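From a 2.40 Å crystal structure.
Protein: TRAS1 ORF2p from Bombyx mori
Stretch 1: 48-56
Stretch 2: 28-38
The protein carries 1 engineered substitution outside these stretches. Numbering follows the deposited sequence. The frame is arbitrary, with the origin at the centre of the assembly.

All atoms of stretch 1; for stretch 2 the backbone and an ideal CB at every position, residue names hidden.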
# COMPACT_ATOMS: atom_id res chain seq x y z
N ILE A 48 3.49 -6.31 -8.58
CA ILE A 48 2.63 -5.22 -8.10
C ILE A 48 3.37 -4.09 -7.37
O ILE A 48 4.41 -4.29 -6.74
CB ILE A 48 1.57 -5.77 -7.11
CG1 ILE A 48 0.75 -6.89 -7.75
CG2 ILE A 48 0.66 -4.63 -6.63
CD1 ILE A 48 -0.25 -6.42 -8.77
N ALA A 49 2.79 -2.90 -7.45
CA ALA A 49 3.32 -1.75 -6.74
C ALA A 49 2.12 -1.02 -6.12
O ALA A 49 1.16 -0.69 -6.83
CB ALA A 49 4.08 -0.84 -7.68
N LEU A 50 2.16 -0.82 -4.81
CA LEU A 50 1.11 -0.09 -4.09
C LEU A 50 1.72 1.29 -3.87
O LEU A 50 2.58 1.48 -3.01
CB LEU A 50 0.79 -0.77 -2.76
CG LEU A 50 0.37 -2.26 -2.86
CD1 LEU A 50 0.15 -2.81 -1.47
CD2 LEU A 50 -0.88 -2.41 -3.70
N ILE A 51 1.28 2.24 -4.68
CA ILE A 51 1.80 3.60 -4.69
C ILE A 51 0.96 4.67 -4.01
O ILE A 51 -0.26 4.57 -3.95
CB ILE A 51 2.01 4.07 -6.14
CG1 ILE A 51 2.79 3.03 -6.93
CG2 ILE A 51 2.75 5.40 -6.16
CD1 ILE A 51 2.69 3.23 -8.44
N GLN A 52 1.65 5.71 -3.53
CA GLN A 52 1.00 6.87 -2.93
C GLN A 52 1.73 8.08 -3.49
O GLN A 52 2.95 8.04 -3.69
CB GLN A 52 1.13 6.89 -1.41
CG GLN A 52 0.51 5.71 -0.70
CD GLN A 52 1.41 4.50 -0.76
OE1 GLN A 52 2.59 4.60 -0.42
NE2 GLN A 52 0.87 3.36 -1.17
N GLU A 53 0.97 9.14 -3.78
CA GLU A 53 1.55 10.37 -4.29
C GLU A 53 2.35 10.21 -5.57
O GLU A 53 3.51 10.62 -5.64
CB GLU A 53 2.45 11.00 -3.22
CG GLU A 53 1.75 11.30 -1.91
CD GLU A 53 1.16 12.69 -1.88
OE1 GLU A 53 0.08 12.90 -2.49
OE2 GLU A 53 1.78 13.57 -1.26
N PRO A 54 1.76 9.60 -6.61
CA PRO A 54 2.52 9.45 -7.86
C PRO A 54 2.59 10.79 -8.57
O PRO A 54 1.78 11.69 -8.31
CB PRO A 54 1.68 8.44 -8.63
CG PRO A 54 0.30 8.82 -8.23
CD PRO A 54 0.41 9.03 -6.73
N TYR A 55 3.57 10.95 -9.44
CA TYR A 55 3.70 12.20 -10.17
C TYR A 55 2.72 12.21 -11.34
O TYR A 55 2.64 11.23 -12.09
CB TYR A 55 5.13 12.39 -10.67
CG TYR A 55 5.27 13.39 -11.79
CD1 TYR A 55 5.28 12.97 -13.12
CD2 TYR A 55 5.37 14.75 -11.52
CE1 TYR A 55 5.37 13.89 -14.16
CE2 TYR A 55 5.46 15.68 -12.56
CZ TYR A 55 5.46 15.24 -13.87
OH TYR A 55 5.55 16.15 -14.90
N VAL A 56 1.97 13.30 -11.48
CA VAL A 56 1.00 13.42 -12.57
C VAL A 56 0.12 12.17 -12.65
O VAL A 56 -0.90 12.05 -11.96
CB VAL A 56 1.72 13.65 -13.93
CG1 VAL A 56 0.77 13.38 -15.09
CG2 VAL A 56 2.23 15.07 -14.00
N UNK A 28 5.94 10.79 -3.38
CA UNK A 28 5.89 12.22 -3.10
C UNK A 28 5.83 13.13 -4.33
O UNK A 28 6.31 14.25 -4.31
CB UNK A 28 7.12 12.60 -2.27
N UNK A 29 5.22 12.63 -5.41
CA UNK A 29 5.08 13.39 -6.64
C UNK A 29 6.40 13.68 -7.35
O UNK A 29 6.46 14.55 -8.22
CB UNK A 29 4.37 14.71 -6.34
N UNK A 30 7.46 12.97 -6.98
CA UNK A 30 8.77 13.18 -7.60
C UNK A 30 8.93 12.40 -8.91
O UNK A 30 8.92 11.17 -8.91
CB UNK A 30 9.88 12.78 -6.62
N UNK A 31 9.10 13.13 -10.01
CA UNK A 31 9.27 12.53 -11.34
C UNK A 31 10.38 11.49 -11.31
O UNK A 31 10.28 10.44 -11.94
CB UNK A 31 9.58 13.60 -12.39
N UNK A 32 11.43 11.79 -10.56
CA UNK A 32 12.59 10.91 -10.41
C UNK A 32 12.26 9.64 -9.62
O UNK A 32 12.68 8.53 -9.99
CB UNK A 32 13.73 11.66 -9.72
N UNK A 33 11.50 9.81 -8.54
CA UNK A 33 11.12 8.70 -7.69
C UNK A 33 10.32 7.66 -8.46
O UNK A 33 10.51 6.46 -8.27
CB UNK A 33 10.31 9.20 -6.49
N UNK A 34 9.44 8.11 -9.35
CA UNK A 34 8.64 7.15 -10.11
C UNK A 34 9.50 6.44 -11.15
O UNK A 34 9.16 5.34 -11.60
CB UNK A 34 7.46 7.85 -10.79
N UNK A 35 10.61 7.06 -11.53
CA UNK A 35 11.54 6.45 -12.48
C UNK A 35 12.25 5.34 -11.70
O UNK A 35 12.38 4.21 -12.17
CB UNK A 35 12.52 7.47 -13.06
N UNK A 36 12.68 5.68 -10.49
CA UNK A 36 13.36 4.72 -9.61
C UNK A 36 12.44 3.55 -9.34
O UNK A 36 12.87 2.39 -9.36
CB UNK A 36 13.79 5.38 -8.30
N UNK A 37 11.17 3.84 -9.07
CA UNK A 37 10.18 2.80 -8.80
C UNK A 37 10.13 1.83 -9.99
O UNK A 37 10.19 0.62 -9.80
CB UNK A 37 8.80 3.41 -8.54
N UNK A 38 10.03 2.37 -11.20
CA UNK A 38 10.01 1.55 -12.42
C UNK A 38 11.26 0.66 -12.51
O UNK A 38 11.17 -0.53 -12.79
CB UNK A 38 9.91 2.44 -13.66

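Position 28 has phi/psi of 58/30, a left-handed conformation that favours glycine, asparagine or aspartate without requiring them. Its CB points away from stretch 1, 5.0 Å from Glu 53 CB, so side-chain size is little restricted. The residue is Gln 28. Its backbone N lies 3.3 Å from Glu 53 O, but the angle is too poor for a hydrogen bond.

Position 29 is also left-handed, at 66/16. Its N donates to Glu 53 O at 2.6 Å, a bond that any residue except proline could make. The CB points sideways, 4.2 Å from Glu 53 O, and the Glu 53 carboxylate offers negative charge nearby. Glycine or asparagine would suit the backbone; lysine or arginine would suit the charge. The residue is Arg 29. Its extended chain brings NH1 to 3.1 Å from Glu 53 OE2, forming a salt bridge. The oxygen lies over the guanidinium face, well out of its plane, so the attraction is between charges and no N-H points at it. The backbone O of Arg 29 meets the edge of the Tyr 55 ring, 3.5 Å from CD2.

Position 30 points away from stretch 1, and many residues would fit. It is Lys 30, whose NZ is hydrogen-bonded elsewhere in the structure.

At position 31 the CB points sideways, 4.4 Å from Tyr 55 CG. A flexible chain with several methylenes could lie along the ring: lysine, arginine, glutamine or methionine. The residue is Lys 31. Its CG sits over the ring face, 3.4 Å from the centroid of Tyr 55, in a CH-pi contact.

Positions 32 and 33 are out of reach of stretch 1, which sets no preference. They are Leu 32 and Ala 33.

Position 34 points toward stretch 1, its ideal CB 5.1 Å from Tyr 55 CB. A small or medium side chain would suit: alanine, serine, threonine or valine. It is Thr 34, and its CG2 packs 3.8 Å from Tyr 55 CB.

Position 37 points toward the strand, where Ala 49 and Ile 51 offer an apolar surface. Nothing of stretch 1 lies within 5.5 Å of its ideal CB, so only a longer chain would reach the strand; leucine, methionine or phenylalanine would suit. It is Leu 37. Its CD1 lies 4.1 Å from Ala 49 CB and 4.4 Å from Ile 51 CD1.

Positions 35, 36 and 38 are out of reach and little constrained by stretch 1; they are Ala 35, Glu 36 and Ala 38.

Stretch 2, residues 28-38: QRKKLATAELA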
# COMPACT_ATOMS: atom_id res chain seq x y z
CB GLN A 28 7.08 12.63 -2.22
CG GLN A 28 6.92 12.21 -0.77
CD GLN A 28 7.91 12.88 0.16
OE1 GLN A 28 7.72 12.88 1.38
NE2 GLN A 28 8.98 13.44 -0.40
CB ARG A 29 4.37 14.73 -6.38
CG ARG A 29 3.03 14.61 -5.67
CD ARG A 29 2.26 15.92 -5.79
NE ARG A 29 1.10 15.98 -4.90
CZ ARG A 29 1.17 16.07 -3.58
NH1 ARG A 29 2.36 16.12 -2.98
NH2 ARG A 29 0.06 16.12 -2.85
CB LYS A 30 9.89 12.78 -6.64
CG LYS A 30 10.08 13.70 -5.45
CD LYS A 30 11.28 13.26 -4.62
CE LYS A 30 11.58 14.22 -3.46
NZ LYS A 30 12.78 13.81 -2.66
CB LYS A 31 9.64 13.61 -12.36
CG LYS A 31 8.72 14.83 -12.35
CD LYS A 31 9.12 15.85 -13.41
CE LYS A 31 8.32 17.14 -13.27
NZ LYS A 31 8.52 18.09 -14.41
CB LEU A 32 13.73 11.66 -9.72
CG LEU A 32 13.35 12.56 -8.53
CD1 LEU A 32 14.59 12.86 -7.70
CD2 LEU A 32 12.69 13.87 -9.02
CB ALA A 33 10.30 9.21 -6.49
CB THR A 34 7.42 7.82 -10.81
OG1 THR A 34 7.71 8.04 -12.19
CG2 THR A 34 7.07 9.15 -10.13
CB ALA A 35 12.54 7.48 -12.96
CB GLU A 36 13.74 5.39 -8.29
CG GLU A 36 14.82 6.44 -8.39
CD GLU A 36 14.95 7.24 -7.11
OE1 GLU A 36 14.21 8.25 -6.96
OE2 GLU A 36 15.78 6.86 -6.25
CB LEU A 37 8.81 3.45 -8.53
CG LEU A 37 7.69 2.66 -7.84
CD1 LEU A 37 6.88 1.90 -8.87
CD2 LEU A 37 8.28 1.73 -6.78
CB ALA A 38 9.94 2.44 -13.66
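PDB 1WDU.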